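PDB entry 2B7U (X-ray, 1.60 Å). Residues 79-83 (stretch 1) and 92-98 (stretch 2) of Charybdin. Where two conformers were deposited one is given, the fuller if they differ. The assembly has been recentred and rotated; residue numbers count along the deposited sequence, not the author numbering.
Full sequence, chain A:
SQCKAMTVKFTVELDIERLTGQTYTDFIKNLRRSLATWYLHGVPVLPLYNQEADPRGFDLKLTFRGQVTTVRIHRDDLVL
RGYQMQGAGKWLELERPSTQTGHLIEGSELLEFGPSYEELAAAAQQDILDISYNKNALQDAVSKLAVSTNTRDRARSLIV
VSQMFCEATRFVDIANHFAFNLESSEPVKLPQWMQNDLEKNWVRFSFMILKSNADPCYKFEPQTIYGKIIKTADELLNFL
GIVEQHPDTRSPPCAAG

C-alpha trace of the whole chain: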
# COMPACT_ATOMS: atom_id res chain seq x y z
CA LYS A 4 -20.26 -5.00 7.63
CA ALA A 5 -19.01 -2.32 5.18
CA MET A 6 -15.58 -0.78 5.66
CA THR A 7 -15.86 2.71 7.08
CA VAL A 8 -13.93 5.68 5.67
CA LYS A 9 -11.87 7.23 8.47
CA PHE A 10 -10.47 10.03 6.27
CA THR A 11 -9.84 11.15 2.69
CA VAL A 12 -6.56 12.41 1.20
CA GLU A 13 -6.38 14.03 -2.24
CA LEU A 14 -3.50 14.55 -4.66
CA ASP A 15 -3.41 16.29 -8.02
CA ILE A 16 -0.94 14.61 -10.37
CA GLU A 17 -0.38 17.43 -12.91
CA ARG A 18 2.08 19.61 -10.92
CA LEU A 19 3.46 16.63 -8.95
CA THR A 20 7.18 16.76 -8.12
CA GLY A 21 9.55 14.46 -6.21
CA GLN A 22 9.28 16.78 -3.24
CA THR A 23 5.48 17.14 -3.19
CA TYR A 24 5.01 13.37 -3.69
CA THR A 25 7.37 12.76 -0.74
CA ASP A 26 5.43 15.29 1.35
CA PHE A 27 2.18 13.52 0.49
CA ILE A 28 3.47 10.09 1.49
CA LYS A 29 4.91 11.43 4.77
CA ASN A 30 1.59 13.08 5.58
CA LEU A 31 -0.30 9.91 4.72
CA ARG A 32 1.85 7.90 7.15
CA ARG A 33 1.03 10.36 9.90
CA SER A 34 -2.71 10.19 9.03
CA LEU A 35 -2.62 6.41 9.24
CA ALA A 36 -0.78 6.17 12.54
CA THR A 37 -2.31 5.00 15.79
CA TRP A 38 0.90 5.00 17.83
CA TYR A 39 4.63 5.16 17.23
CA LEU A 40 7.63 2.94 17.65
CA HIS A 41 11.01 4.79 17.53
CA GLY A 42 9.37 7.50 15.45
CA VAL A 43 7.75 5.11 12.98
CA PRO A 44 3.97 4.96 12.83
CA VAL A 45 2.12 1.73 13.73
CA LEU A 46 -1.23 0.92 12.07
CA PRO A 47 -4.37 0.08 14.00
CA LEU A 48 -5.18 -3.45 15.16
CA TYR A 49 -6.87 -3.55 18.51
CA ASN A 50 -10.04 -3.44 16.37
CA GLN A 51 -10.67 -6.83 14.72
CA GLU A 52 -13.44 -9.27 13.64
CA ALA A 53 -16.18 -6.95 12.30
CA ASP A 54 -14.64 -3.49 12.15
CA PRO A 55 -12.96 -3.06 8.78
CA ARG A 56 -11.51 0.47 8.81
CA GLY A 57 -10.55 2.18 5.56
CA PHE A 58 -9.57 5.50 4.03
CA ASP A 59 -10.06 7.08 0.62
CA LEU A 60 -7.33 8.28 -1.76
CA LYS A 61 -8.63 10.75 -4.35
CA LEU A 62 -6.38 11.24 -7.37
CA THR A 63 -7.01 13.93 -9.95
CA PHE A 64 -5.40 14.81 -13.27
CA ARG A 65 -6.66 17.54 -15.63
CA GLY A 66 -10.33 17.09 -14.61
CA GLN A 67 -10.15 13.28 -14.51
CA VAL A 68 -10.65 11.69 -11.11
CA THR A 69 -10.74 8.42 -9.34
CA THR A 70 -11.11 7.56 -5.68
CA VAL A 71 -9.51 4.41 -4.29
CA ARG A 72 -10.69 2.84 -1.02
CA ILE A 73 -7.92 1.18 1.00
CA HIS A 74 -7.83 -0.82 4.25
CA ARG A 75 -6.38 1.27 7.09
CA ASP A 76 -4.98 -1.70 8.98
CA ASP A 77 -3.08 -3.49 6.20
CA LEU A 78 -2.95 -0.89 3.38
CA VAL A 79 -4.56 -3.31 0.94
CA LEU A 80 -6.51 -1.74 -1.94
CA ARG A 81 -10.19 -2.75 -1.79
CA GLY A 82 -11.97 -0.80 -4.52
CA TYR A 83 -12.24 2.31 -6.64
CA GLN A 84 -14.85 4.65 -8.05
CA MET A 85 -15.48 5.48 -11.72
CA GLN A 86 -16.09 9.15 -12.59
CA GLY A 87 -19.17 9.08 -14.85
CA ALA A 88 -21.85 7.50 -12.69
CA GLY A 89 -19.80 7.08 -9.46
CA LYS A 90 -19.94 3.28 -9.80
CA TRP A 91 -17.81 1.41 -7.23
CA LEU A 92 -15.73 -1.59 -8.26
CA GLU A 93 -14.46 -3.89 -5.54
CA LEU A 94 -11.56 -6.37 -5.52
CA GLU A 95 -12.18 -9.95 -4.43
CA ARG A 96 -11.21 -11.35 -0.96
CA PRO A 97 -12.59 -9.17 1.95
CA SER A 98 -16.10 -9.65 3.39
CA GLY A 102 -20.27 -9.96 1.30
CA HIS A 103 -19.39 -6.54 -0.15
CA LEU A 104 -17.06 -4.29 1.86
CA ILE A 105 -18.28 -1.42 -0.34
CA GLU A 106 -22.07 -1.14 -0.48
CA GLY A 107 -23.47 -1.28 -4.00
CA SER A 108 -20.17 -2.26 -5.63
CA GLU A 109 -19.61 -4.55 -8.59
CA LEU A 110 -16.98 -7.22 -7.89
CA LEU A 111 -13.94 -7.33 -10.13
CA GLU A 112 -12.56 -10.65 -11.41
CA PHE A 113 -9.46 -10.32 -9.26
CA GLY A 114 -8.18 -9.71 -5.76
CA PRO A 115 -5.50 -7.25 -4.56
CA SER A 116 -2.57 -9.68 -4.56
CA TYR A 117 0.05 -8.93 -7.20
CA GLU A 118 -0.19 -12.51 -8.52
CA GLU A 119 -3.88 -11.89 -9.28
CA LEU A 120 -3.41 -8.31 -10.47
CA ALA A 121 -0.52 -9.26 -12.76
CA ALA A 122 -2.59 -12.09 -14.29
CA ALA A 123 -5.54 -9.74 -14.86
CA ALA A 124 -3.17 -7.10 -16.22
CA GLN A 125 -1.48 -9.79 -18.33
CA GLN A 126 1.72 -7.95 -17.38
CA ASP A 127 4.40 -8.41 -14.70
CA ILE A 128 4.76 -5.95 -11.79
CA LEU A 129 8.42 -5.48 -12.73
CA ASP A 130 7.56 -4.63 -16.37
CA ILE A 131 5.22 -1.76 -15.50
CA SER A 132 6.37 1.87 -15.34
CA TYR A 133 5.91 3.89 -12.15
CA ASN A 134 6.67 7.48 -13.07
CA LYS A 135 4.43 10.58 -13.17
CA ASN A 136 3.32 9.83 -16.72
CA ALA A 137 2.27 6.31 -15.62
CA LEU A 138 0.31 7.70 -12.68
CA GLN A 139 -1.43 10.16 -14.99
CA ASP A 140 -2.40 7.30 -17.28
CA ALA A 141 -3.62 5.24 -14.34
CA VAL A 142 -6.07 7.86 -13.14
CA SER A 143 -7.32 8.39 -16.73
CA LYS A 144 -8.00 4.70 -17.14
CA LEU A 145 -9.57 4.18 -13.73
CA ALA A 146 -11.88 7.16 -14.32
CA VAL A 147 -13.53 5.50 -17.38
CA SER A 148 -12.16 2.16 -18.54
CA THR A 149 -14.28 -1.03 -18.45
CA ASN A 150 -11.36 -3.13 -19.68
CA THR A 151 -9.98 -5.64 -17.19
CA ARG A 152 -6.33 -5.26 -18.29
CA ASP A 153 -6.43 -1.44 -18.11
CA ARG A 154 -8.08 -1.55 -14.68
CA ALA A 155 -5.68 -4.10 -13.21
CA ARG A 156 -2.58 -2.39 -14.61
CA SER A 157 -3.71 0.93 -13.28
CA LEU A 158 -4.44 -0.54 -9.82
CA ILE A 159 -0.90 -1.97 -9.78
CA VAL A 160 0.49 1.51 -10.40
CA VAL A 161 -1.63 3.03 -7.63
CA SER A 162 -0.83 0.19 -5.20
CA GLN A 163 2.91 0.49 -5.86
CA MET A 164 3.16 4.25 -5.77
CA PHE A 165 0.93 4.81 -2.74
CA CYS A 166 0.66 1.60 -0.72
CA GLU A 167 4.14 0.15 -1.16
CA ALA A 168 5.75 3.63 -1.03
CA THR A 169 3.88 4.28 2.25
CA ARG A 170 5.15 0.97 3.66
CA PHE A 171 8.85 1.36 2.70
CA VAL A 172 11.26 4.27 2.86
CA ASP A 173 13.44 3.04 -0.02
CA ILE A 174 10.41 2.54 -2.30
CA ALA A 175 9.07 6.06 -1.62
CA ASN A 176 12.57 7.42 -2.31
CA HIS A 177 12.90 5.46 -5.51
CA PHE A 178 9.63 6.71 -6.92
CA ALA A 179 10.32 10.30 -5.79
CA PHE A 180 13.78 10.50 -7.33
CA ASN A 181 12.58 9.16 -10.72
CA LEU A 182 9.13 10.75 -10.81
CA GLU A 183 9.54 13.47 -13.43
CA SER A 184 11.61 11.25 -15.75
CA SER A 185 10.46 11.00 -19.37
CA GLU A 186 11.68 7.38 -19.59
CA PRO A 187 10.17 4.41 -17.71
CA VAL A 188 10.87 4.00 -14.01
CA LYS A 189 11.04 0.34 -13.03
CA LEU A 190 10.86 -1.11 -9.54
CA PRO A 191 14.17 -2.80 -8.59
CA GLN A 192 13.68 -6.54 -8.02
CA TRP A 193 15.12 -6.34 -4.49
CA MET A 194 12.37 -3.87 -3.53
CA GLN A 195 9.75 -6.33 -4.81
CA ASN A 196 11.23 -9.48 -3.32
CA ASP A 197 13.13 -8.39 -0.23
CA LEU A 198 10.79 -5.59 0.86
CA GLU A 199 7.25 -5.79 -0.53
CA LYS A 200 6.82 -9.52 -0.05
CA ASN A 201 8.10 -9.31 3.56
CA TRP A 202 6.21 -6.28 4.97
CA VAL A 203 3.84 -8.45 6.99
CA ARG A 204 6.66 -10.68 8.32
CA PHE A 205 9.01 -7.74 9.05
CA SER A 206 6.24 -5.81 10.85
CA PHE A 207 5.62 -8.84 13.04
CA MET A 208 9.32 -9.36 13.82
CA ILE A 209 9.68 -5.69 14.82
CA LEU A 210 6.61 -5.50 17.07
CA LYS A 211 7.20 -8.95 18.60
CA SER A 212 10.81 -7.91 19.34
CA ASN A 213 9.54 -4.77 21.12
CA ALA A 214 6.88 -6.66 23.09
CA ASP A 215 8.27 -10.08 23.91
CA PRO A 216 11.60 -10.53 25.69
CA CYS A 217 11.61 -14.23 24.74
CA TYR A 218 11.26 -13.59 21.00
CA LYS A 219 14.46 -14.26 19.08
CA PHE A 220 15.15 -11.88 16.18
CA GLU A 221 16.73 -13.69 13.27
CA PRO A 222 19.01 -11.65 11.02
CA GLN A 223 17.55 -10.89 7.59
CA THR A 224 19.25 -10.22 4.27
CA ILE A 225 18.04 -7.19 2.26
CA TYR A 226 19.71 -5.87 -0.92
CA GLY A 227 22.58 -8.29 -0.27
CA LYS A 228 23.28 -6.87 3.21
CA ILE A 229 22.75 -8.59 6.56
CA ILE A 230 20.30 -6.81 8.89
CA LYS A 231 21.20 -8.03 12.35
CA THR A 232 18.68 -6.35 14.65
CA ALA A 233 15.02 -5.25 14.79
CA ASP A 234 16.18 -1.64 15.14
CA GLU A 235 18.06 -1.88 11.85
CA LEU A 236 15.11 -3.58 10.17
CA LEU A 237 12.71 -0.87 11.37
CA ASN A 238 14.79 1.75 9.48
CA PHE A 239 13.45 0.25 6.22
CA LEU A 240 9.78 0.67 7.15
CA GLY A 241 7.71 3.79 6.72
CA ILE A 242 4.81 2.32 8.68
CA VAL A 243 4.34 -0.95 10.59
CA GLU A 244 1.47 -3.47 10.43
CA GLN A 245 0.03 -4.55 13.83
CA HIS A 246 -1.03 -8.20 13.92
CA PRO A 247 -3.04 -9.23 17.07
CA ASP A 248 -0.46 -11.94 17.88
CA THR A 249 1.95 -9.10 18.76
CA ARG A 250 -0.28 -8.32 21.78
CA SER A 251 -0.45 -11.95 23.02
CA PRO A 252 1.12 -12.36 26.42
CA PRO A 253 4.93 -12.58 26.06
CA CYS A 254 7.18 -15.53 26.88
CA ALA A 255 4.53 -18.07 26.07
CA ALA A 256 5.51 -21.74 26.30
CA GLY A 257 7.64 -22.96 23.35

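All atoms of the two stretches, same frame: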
# COMPACT_ATOMS: atom_id res chain seq x y z
N VAL A 79 -4.16 -2.57 2.11
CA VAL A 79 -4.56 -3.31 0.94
C VAL A 79 -5.68 -2.54 0.20
O VAL A 79 -6.65 -2.07 0.79
CB VAL A 79 -5.03 -4.72 1.31
CG1 VAL A 79 -5.64 -5.44 0.14
CG2 VAL A 79 -3.86 -5.54 1.84
N LEU A 80 -5.51 -2.42 -1.10
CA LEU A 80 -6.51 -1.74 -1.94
C LEU A 80 -7.78 -2.60 -1.98
O LEU A 80 -7.73 -3.82 -2.21
CB LEU A 80 -5.90 -1.52 -3.34
CG LEU A 80 -6.39 -0.31 -4.14
CD1 LEU A 80 -5.33 0.14 -5.12
CD2 LEU A 80 -7.68 -0.69 -4.87
N ARG A 81 -8.94 -1.99 -1.76
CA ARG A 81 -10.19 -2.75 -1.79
C ARG A 81 -11.14 -2.41 -2.93
O ARG A 81 -11.95 -3.25 -3.35
CB ARG A 81 -10.95 -2.60 -0.46
CG ARG A 81 -12.23 -3.45 -0.30
CD ARG A 81 -12.02 -4.89 -0.63
NE ARG A 81 -10.96 -5.50 0.17
CZ ARG A 81 -10.24 -6.55 -0.21
NH1 ARG A 81 -10.47 -7.15 -1.38
NH2 ARG A 81 -9.30 -7.03 0.58
N GLY A 82 -11.08 -1.18 -3.44
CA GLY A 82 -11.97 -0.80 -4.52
C GLY A 82 -11.68 0.59 -5.03
O GLY A 82 -10.83 1.27 -4.51
N TYR A 83 -12.39 0.97 -6.08
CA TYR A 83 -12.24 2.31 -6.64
C TYR A 83 -13.53 2.75 -7.31
O TYR A 83 -14.40 1.92 -7.65
CB TYR A 83 -11.05 2.38 -7.59
CG TYR A 83 -11.35 1.76 -8.92
CD1 TYR A 83 -11.80 2.52 -10.00
CD2 TYR A 83 -11.19 0.38 -9.12
CE1 TYR A 83 -12.11 1.92 -11.22
CE2 TYR A 83 -11.49 -0.22 -10.34
CZ TYR A 83 -11.93 0.56 -11.39
OH TYR A 83 -12.24 -0.02 -12.60
N LEU A 92 -16.24 -0.26 -7.94
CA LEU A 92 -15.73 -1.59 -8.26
C LEU A 92 -14.95 -2.06 -7.06
O LEU A 92 -14.21 -1.28 -6.47
CB LEU A 92 -14.77 -1.54 -9.44
CG LEU A 92 -15.31 -1.29 -10.85
CD1 LEU A 92 -16.34 -2.36 -11.18
CD2 LEU A 92 -15.86 0.10 -11.00
N GLU A 93 -15.09 -3.34 -6.71
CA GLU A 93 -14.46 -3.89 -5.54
C GLU A 93 -13.66 -5.15 -5.86
O GLU A 93 -14.14 -6.03 -6.58
CB GLU A 93 -15.55 -4.20 -4.49
CG GLU A 93 -15.06 -4.87 -3.25
CD GLU A 93 -16.10 -4.98 -2.15
OE1 GLU A 93 -15.83 -5.77 -1.21
OE2 GLU A 93 -17.15 -4.30 -2.22
N LEU A 94 -12.45 -5.23 -5.31
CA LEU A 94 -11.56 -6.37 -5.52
C LEU A 94 -11.99 -7.53 -4.64
O LEU A 94 -12.46 -7.34 -3.53
CB LEU A 94 -10.10 -5.98 -5.19
CG LEU A 94 -9.45 -5.08 -6.25
CD1 LEU A 94 -9.86 -3.62 -6.12
CD2 LEU A 94 -7.92 -5.16 -6.18
N GLU A 95 -11.86 -8.73 -5.17
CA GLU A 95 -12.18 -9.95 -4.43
C GLU A 95 -11.33 -10.11 -3.18
O GLU A 95 -10.29 -9.51 -3.08
CB GLU A 95 -11.96 -11.16 -5.34
CG GLU A 95 -12.97 -11.30 -6.47
CD GLU A 95 -12.53 -12.31 -7.52
OE1 GLU A 95 -13.36 -12.72 -8.36
OE2 GLU A 95 -11.34 -12.69 -7.54
N ARG A 96 -11.80 -10.98 -2.27
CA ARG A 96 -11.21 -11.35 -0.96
C ARG A 96 -12.17 -10.89 0.13
O ARG A 96 -13.22 -11.50 0.27
CB ARG A 96 -9.79 -10.83 -0.75
CG ARG A 96 -8.79 -11.34 -1.79
CD ARG A 96 -8.37 -12.78 -1.58
NE ARG A 96 -6.96 -12.84 -1.21
CZ ARG A 96 -5.96 -12.44 -1.99
NH1 ARG A 96 -6.18 -11.92 -3.19
NH2 ARG A 96 -4.72 -12.54 -1.54
N PRO A 97 -11.87 -9.79 0.83
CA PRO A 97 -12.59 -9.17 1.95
C PRO A 97 -14.12 -9.32 1.98
O PRO A 97 -14.78 -9.29 0.94
N SER A 98 -14.67 -9.45 3.19
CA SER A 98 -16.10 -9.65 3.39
C SER A 98 -16.75 -8.44 4.05
O SER A 98 -16.94 -8.40 5.27

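Residues 80-83 and 92-97 run roughly antiparallel, their end-to-end directions 151° apart, and the contact between them buries 447 Å² summed over both sides. Its backbone core is a short antiparallel ladder. Tyr83 and Leu92 form a hydrogen-bonded pair: Tyr83 N donates to Leu92 O at 2.9 Å, and Leu92 N donates to Tyr83 O, also at 2.9 Å and almost linear at 177°. Next along the ladder, Gly82 and Glu93 form a non-hydrogen-bonded pair, and beyond them Leu94 N donates to Arg81 O at 2.8 Å. The same carbonyl receives a CA-H...O contact from Glu93, with CA of Glu93 3.4 Å from O of Arg81.

Gly82 lies where the strands come very close, its CA 4.1 Å from Glu93 CA and 3.0 Å from Leu92 O. An ideally placed CB here would fall 2.6 Å from Leu92 O, a clash, so the absence of a side chain permits this close approach.

The side chain of Arg81 does most to extend the contact beyond the ladder, and this residue has the largest area covered by the opposing stretch, 119 Å². Its CA-CB bond points away from stretch 2, yet its end comes nearer. With chi1 t, the chain first extends; chi2 at 50° and chi3 at 57°, both p, then fold it round, and the guanidinium arrives beside the backbone of residues 94-97. There NH1 donates two hydrogen bonds, to Leu94 O and to Glu95 O, each at 2.9 Å. Both carbonyls lie at the guanidinium edge, near its plane, where the N-H groups point, although the angles of 144° and 131° show that neither bond is linear. Pro97 N lies over one face of the group, 3.7 Å from Arg81 NH1. The long, multiply donating arginine thus ties down a segment beyond the strand, while its NE and NH2 are hydrogen-bonded elsewhere in the structure.

Glu93 shares the neighbourhood without pairing directly with this arginine. Its chi1 and chi2 are both t, so the side chain is extended, and its OE1 lies 4.0 Å from Arg81 CD; both carboxylate oxygens find hydrogen-bonding partners elsewhere.

Apolar packing completes the contact. The CA-CB bonds of Tyr83 and Leu92 point to the same face of the sheet. Tyr83 adopts chi1 p (76°) with chi2 at 94°, which brings its ring across to the neighbouring strand, where CE2 lies 3.6 Å from Leu92 CB. Leu92 is m at both chi1 and chi2. Leu94 points toward stretch 1 and, with chi1 m and chi2 p, places CD1 3.9 Å from Leu80 CD2 and 3.8 Å from Gly82 N. Leu80 sets off sideways, but its t, t conformation brings the end of the chain nearer to make this leucine-leucine contact. Both residues are buried, a setting that suits their branched hydrocarbon side chains.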